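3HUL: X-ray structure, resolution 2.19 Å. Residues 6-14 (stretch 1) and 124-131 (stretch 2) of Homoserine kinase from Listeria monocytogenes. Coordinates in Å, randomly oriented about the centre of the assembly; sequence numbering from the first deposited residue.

Stretch 1 6-14: RVPATTANL
Stretch 2 (124-131) PDNVAPAV

A β-strand enters from earlier in the chain and runs through Thr11, with phi from -64° (Ala9) to -146° (Thr10) and psi from 124° (Thr11) to 174° (Ala12); Asn13 then turns to 64/40. In the second stretch, 124-126 have helical phi/psi and lead into a helix that includes Val127 to Val131 and continues beyond the stretch. Backbone bonds Ala128 N to Pro124 O (2.9 Å), Ala130 N to Asn126 O (3.1 Å) and Val131 N to Val127 O (3.0 Å) fix the turns. Strand and helix axes approach to 7.8 Å at 146° between N-to-C directions, so the two run roughly antiparallel. The register agrees with this direction: Pro8 CA lies 5.7 Å from Ala130 CA, and Ala12 CA 5.2 Å from Asp125 CA. Together the stretches bury 391 Å².

Strand alternation sets the facing side chains: CA-to-CB points toward the helical stretch at Thr10 and Ala12, away at Ala9 and Thr11.

Two direct hydrogen bonds cross the interface. Asn126 (chi1 -66°, m; chi2 99°) donates from ND2 to Thr10 OG1 at 3.0 Å with an angle of 162°, close to linear. Thr10 is p (chi1 50°). Asp125, also p (54°), accepts from the backbone Asn13 N at OD2, 3.0 Å; its 128° angle makes this bond weak. One water adds a bridge, accepting from Ala12 N (2.9 Å) and Asn126 ND2 (3.0 Å), so the amide serves both threonine and solvent.

The remaining contacts are van der Waals. Thr10 CG2 packs 3.9 Å from Pro129 CB and 4.0 Å from Ala130 CB, putting its methyl against the helix while its hydroxyl meets Asn126. Val7 (t) brings CG1 within 4.1 Å of Ala130 CB, an apolar pairing, and Pro8 CD sits 3.5 Å from Ala130 O. Ala12 CB lies close to two side-chain oxygens, 3.3 Å from Asp125 OD2 and 3.4 Å from Asn126 OD1.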

ATOM      1  N   ARG A   6       9.769 -25.867  10.827  1.00 31.13           N
ATOM      2  CA  ARG A   6      10.433 -24.687  11.375  1.00 29.59           C
ATOM      3  C   ARG A   6       9.400 -23.590  11.627  1.00 28.39           C
ATOM      4  O   ARG A   6       8.538 -23.360  10.791  1.00 27.78           O
ATOM      5  CB  ARG A   6      11.492 -24.175  10.411  1.00 29.91           C
ATOM      6  CG  ARG A   6      12.424 -23.168  11.049  1.00 33.53           C
ATOM      7  CD  ARG A   6      12.837 -22.074  10.091  1.00 40.99           C
ATOM      8  NE  ARG A   6      13.706 -22.594   9.046  1.00 47.16           N
ATOM      9  CZ  ARG A   6      14.974 -22.959   9.231  1.00 50.76           C
ATOM     10  NH1 ARG A   6      15.540 -22.850  10.431  1.00 52.08           N
ATOM     11  NH2 ARG A   6      15.678 -23.444   8.209  1.00 52.44           N
ATOM     12  N   VAL A   7       9.481 -22.942  12.794  1.00 27.21           N
ATOM     13  CA  VAL A   7       8.518 -21.911  13.204  1.00 25.32           C
ATOM     14  C   VAL A   7       9.298 -20.768  13.811  1.00 24.56           C
ATOM     15  O   VAL A   7      10.157 -21.012  14.662  1.00 24.68           O
ATOM     16  CB  VAL A   7       7.519 -22.423  14.275  1.00 25.25           C
ATOM     17  CG1 VAL A   7       6.478 -21.350  14.598  1.00 25.20           C
ATOM     18  CG2 VAL A   7       6.836 -23.756  13.830  1.00 23.81           C
ATOM     19  N   PRO A   8       9.005 -19.515  13.381  1.00 23.26           N
ATOM     20  CA  PRO A   8       9.745 -18.377  13.887  1.00 22.74           C
ATOM     21  C   PRO A   8       9.244 -17.778  15.222  1.00 23.07           C
ATOM     22  O   PRO A   8       8.070 -17.931  15.594  1.00 22.08           O
ATOM     23  CB  PRO A   8       9.596 -17.344  12.765  1.00 23.48           C
ATOM     24  CG  PRO A   8       8.263 -17.602  12.182  1.00 22.97           C
ATOM     25  CD  PRO A   8       8.034 -19.116  12.339  1.00 22.85           C
ATOM     26  N   ALA A   9      10.167 -17.109  15.918  1.00 22.63           N
ATOM     27  CA  ALA A   9       9.876 -16.263  17.047  1.00 23.34           C
ATOM     28  C   ALA A   9       9.022 -15.084  16.594  1.00 23.37           C
ATOM     29  O   ALA A   9       9.020 -14.723  15.410  1.00 24.66           O
ATOM     30  CB  ALA A   9      11.168 -15.759  17.639  1.00 22.90           C
ATOM     31  N   THR A  10       8.304 -14.489  17.538  1.00 23.11           N
ATOM     32  CA  THR A  10       7.412 -13.358  17.272  1.00 22.82           C
ATOM     33  C   THR A  10       7.412 -12.432  18.461  1.00 23.03           C
ATOM     34  O   THR A  10       7.548 -12.870  19.612  1.00 23.48           O
ATOM     35  CB  THR A  10       5.928 -13.814  17.069  1.00 22.44           C
ATOM     36  OG1 THR A  10       5.566 -14.668  18.154  1.00 22.92           O
ATOM     37  CG2 THR A  10       5.734 -14.566  15.761  1.00 21.54           C
ATOM     38  N   THR A  11       7.251 -11.142  18.192  1.00 23.75           N
ATOM     39  CA  THR A  11       7.071 -10.162  19.254  1.00 23.34           C
ATOM     40  C   THR A  11       5.692  -9.576  19.089  1.00 24.40           C
ATOM     41  O   THR A  11       5.348  -9.073  18.019  1.00 24.05           O
ATOM     42  CB  THR A  11       8.138  -9.037  19.241  1.00 22.47           C
ATOM     43  OG1 THR A  11       7.856  -8.120  20.299  1.00 22.05           O
ATOM     44  CG2 THR A  11       8.165  -8.260  17.922  1.00 22.40           C
ATOM     45  N   ALA A  12       4.902  -9.666  20.150  1.00 25.65           N
ATOM     46  CA  ALA A  12       3.506  -9.298  20.093  1.00 27.00           C
ATOM     47  C   ALA A  12       3.276  -8.029  20.907  1.00 27.52           C
ATOM     48  O   ALA A  12       4.195  -7.537  21.555  1.00 26.38           O
ATOM     49  CB  ALA A  12       2.655 -10.446  20.616  1.00 27.00           C
ATOM     50  N   ASN A  13       2.054  -7.500  20.851  1.00 29.15           N
ATOM     51  CA  ASN A  13       1.673  -6.362  21.673  1.00 31.40           C
ATOM     52  C   ASN A  13       2.529  -5.165  21.254  1.00 31.44           C
ATOM     53  O   ASN A  13       3.009  -4.404  22.097  1.00 31.52           O
ATOM     54  CB  ASN A  13       1.833  -6.719  23.177  1.00 31.76           C
ATOM     55  CG  ASN A  13       1.299  -5.633  24.117  1.00 36.50           C
ATOM     56  OD1 ASN A  13       1.777  -5.478  25.254  1.00 40.32           O
ATOM     57  ND2 ASN A  13       0.313  -4.877  23.652  1.00 39.44           N
ATOM     58  N   LEU A  14       2.732  -5.041  19.941  1.00 31.69           N
ATOM     59  CA  LEU A  14       3.489  -3.945  19.342  1.00 32.58           C
ATOM     60  C   LEU A  14       2.798  -2.621  19.626  1.00 32.62           C
ATOM     61  O   LEU A  14       1.688  -2.380  19.146  1.00 33.16           O
ATOM     62  CB  LEU A  14       3.611  -4.117  17.822  1.00 33.12           C
ATOM     63  CG  LEU A  14       4.852  -4.693  17.121  1.00 35.27           C
ATOM     64  CD1 LEU A  14       4.827  -4.224  15.654  1.00 37.12           C
ATOM     65  CD2 LEU A  14       6.172  -4.268  17.768  1.00 34.28           C
ATOM     66  N   PRO A 124      -4.251 -13.573  19.317  1.00 29.62           N
ATOM     67  CA  PRO A 124      -3.764 -13.935  18.007  1.00 28.99           C
ATOM     68  C   PRO A 124      -2.377 -13.380  17.646  1.00 28.42           C
ATOM     69  O   PRO A 124      -1.843 -13.757  16.609  1.00 28.98           O
ATOM     70  CB  PRO A 124      -4.832 -13.342  17.083  1.00 28.92           C
ATOM     71  CG  PRO A 124      -5.413 -12.179  17.832  1.00 28.41           C
ATOM     72  CD  PRO A 124      -4.997 -12.297  19.281  1.00 29.35           C
ATOM     73  N   ASP A 125      -1.791 -12.531  18.490  1.00 27.58           N
ATOM     74  CA  ASP A 125      -0.702 -11.655  18.031  1.00 26.82           C
ATOM     75  C   ASP A 125       0.723 -12.216  18.070  1.00 26.71           C
ATOM     76  O   ASP A 125       1.633 -11.617  17.488  1.00 27.02           O
ATOM     77  CB  ASP A 125      -0.816 -10.229  18.602  1.00 26.92           C
ATOM     78  CG  ASP A 125      -0.926 -10.185  20.138  1.00 27.93           C
ATOM     79  OD1 ASP A 125      -1.543 -11.078  20.763  1.00 27.31           O
ATOM     80  OD2 ASP A 125      -0.406  -9.209  20.722  1.00 30.67           O
ATOM     81  N   ASN A 126       0.926 -13.355  18.738  1.00 25.69           N
ATOM     82  CA  ASN A 126       2.112 -14.165  18.460  1.00 25.37           C
ATOM     83  C   ASN A 126       1.846 -15.146  17.331  1.00 25.03           C
ATOM     84  O   ASN A 126       2.630 -15.192  16.380  1.00 24.64           O
ATOM     85  CB  ASN A 126       2.636 -14.913  19.684  1.00 24.85           C
ATOM     86  CG  ASN A 126       3.157 -13.979  20.760  1.00 27.10           C
ATOM     87  OD1 ASN A 126       2.444 -13.705  21.722  1.00 28.77           O
ATOM     88  ND2 ASN A 126       4.401 -13.477  20.601  1.00 23.91           N
ATOM     89  N   VAL A 127       0.746 -15.909  17.441  1.00 24.75           N
ATOM     90  CA  VAL A 127       0.485 -17.046  16.550  1.00 24.35           C
ATOM     91  C   VAL A 127       0.196 -16.707  15.083  1.00 23.93           C
ATOM     92  O   VAL A 127       0.595 -17.447  14.188  1.00 24.07           O
ATOM     93  CB  VAL A 127      -0.602 -18.044  17.117  1.00 25.11           C
ATOM     94  CG1 VAL A 127      -0.114 -18.704  18.424  1.00 25.38           C
ATOM     95  CG2 VAL A 127      -1.975 -17.385  17.291  1.00 21.80           C
ATOM     96  N   ALA A 128      -0.489 -15.601  14.819  1.00 23.18           N
ATOM     97  CA  ALA A 128      -0.773 -15.255  13.434  1.00 22.15           C
ATOM     98  C   ALA A 128       0.549 -14.949  12.674  1.00 21.99           C
ATOM     99  O   ALA A 128       0.804 -15.550  11.636  1.00 21.77           O
ATOM    100  CB  ALA A 128      -1.786 -14.082  13.347  1.00 22.50           C
ATOM    101  N   PRO A 129       1.408 -14.053  13.209  1.00 21.16           N
ATOM    102  CA  PRO A 129       2.702 -13.880  12.517  1.00 21.30           C
ATOM    103  C   PRO A 129       3.590 -15.153  12.525  1.00 22.26           C
ATOM    104  O   PRO A 129       4.372 -15.343  11.593  1.00 23.41           O
ATOM    105  CB  PRO A 129       3.374 -12.702  13.259  1.00 20.83           C
ATOM    106  CG  PRO A 129       2.591 -12.465  14.471  1.00 20.09           C
ATOM    107  CD  PRO A 129       1.239 -13.117  14.339  1.00 20.76           C
ATOM    108  N   ALA A 130       3.461 -16.028  13.533  1.00 21.53           N
ATOM    109  CA  ALA A 130       4.207 -17.293  13.510  1.00 21.95           C
ATOM    110  C   ALA A 130       3.775 -18.155  12.322  1.00 21.76           C
ATOM    111  O   ALA A 130       4.600 -18.791  11.678  1.00 22.58           O
ATOM    112  CB  ALA A 130       4.059 -18.069  14.844  1.00 21.16           C
ATOM    113  N   VAL A 131       2.488 -18.146  12.012  1.00 22.20           N
ATOM    114  CA  VAL A 131       1.996 -18.859  10.833  1.00 22.62           C
ATOM    115  C   VAL A 131       2.206 -18.082   9.527  1.00 22.63           C
ATOM    116  O   VAL A 131       2.575 -18.656   8.531  1.00 23.05           O
ATOM    117  CB  VAL A 131       0.503 -19.189  10.976  1.00 23.10           C
ATOM    118  CG1 VAL A 131      -0.033 -19.894   9.692  1.00 24.04           C
ATOM    119  CG2 VAL A 131       0.278 -20.056  12.191  1.00 21.77           C
TER
HETATM  120  O   HOH W   1       5.740 -11.462  22.326  1.00 21.41           O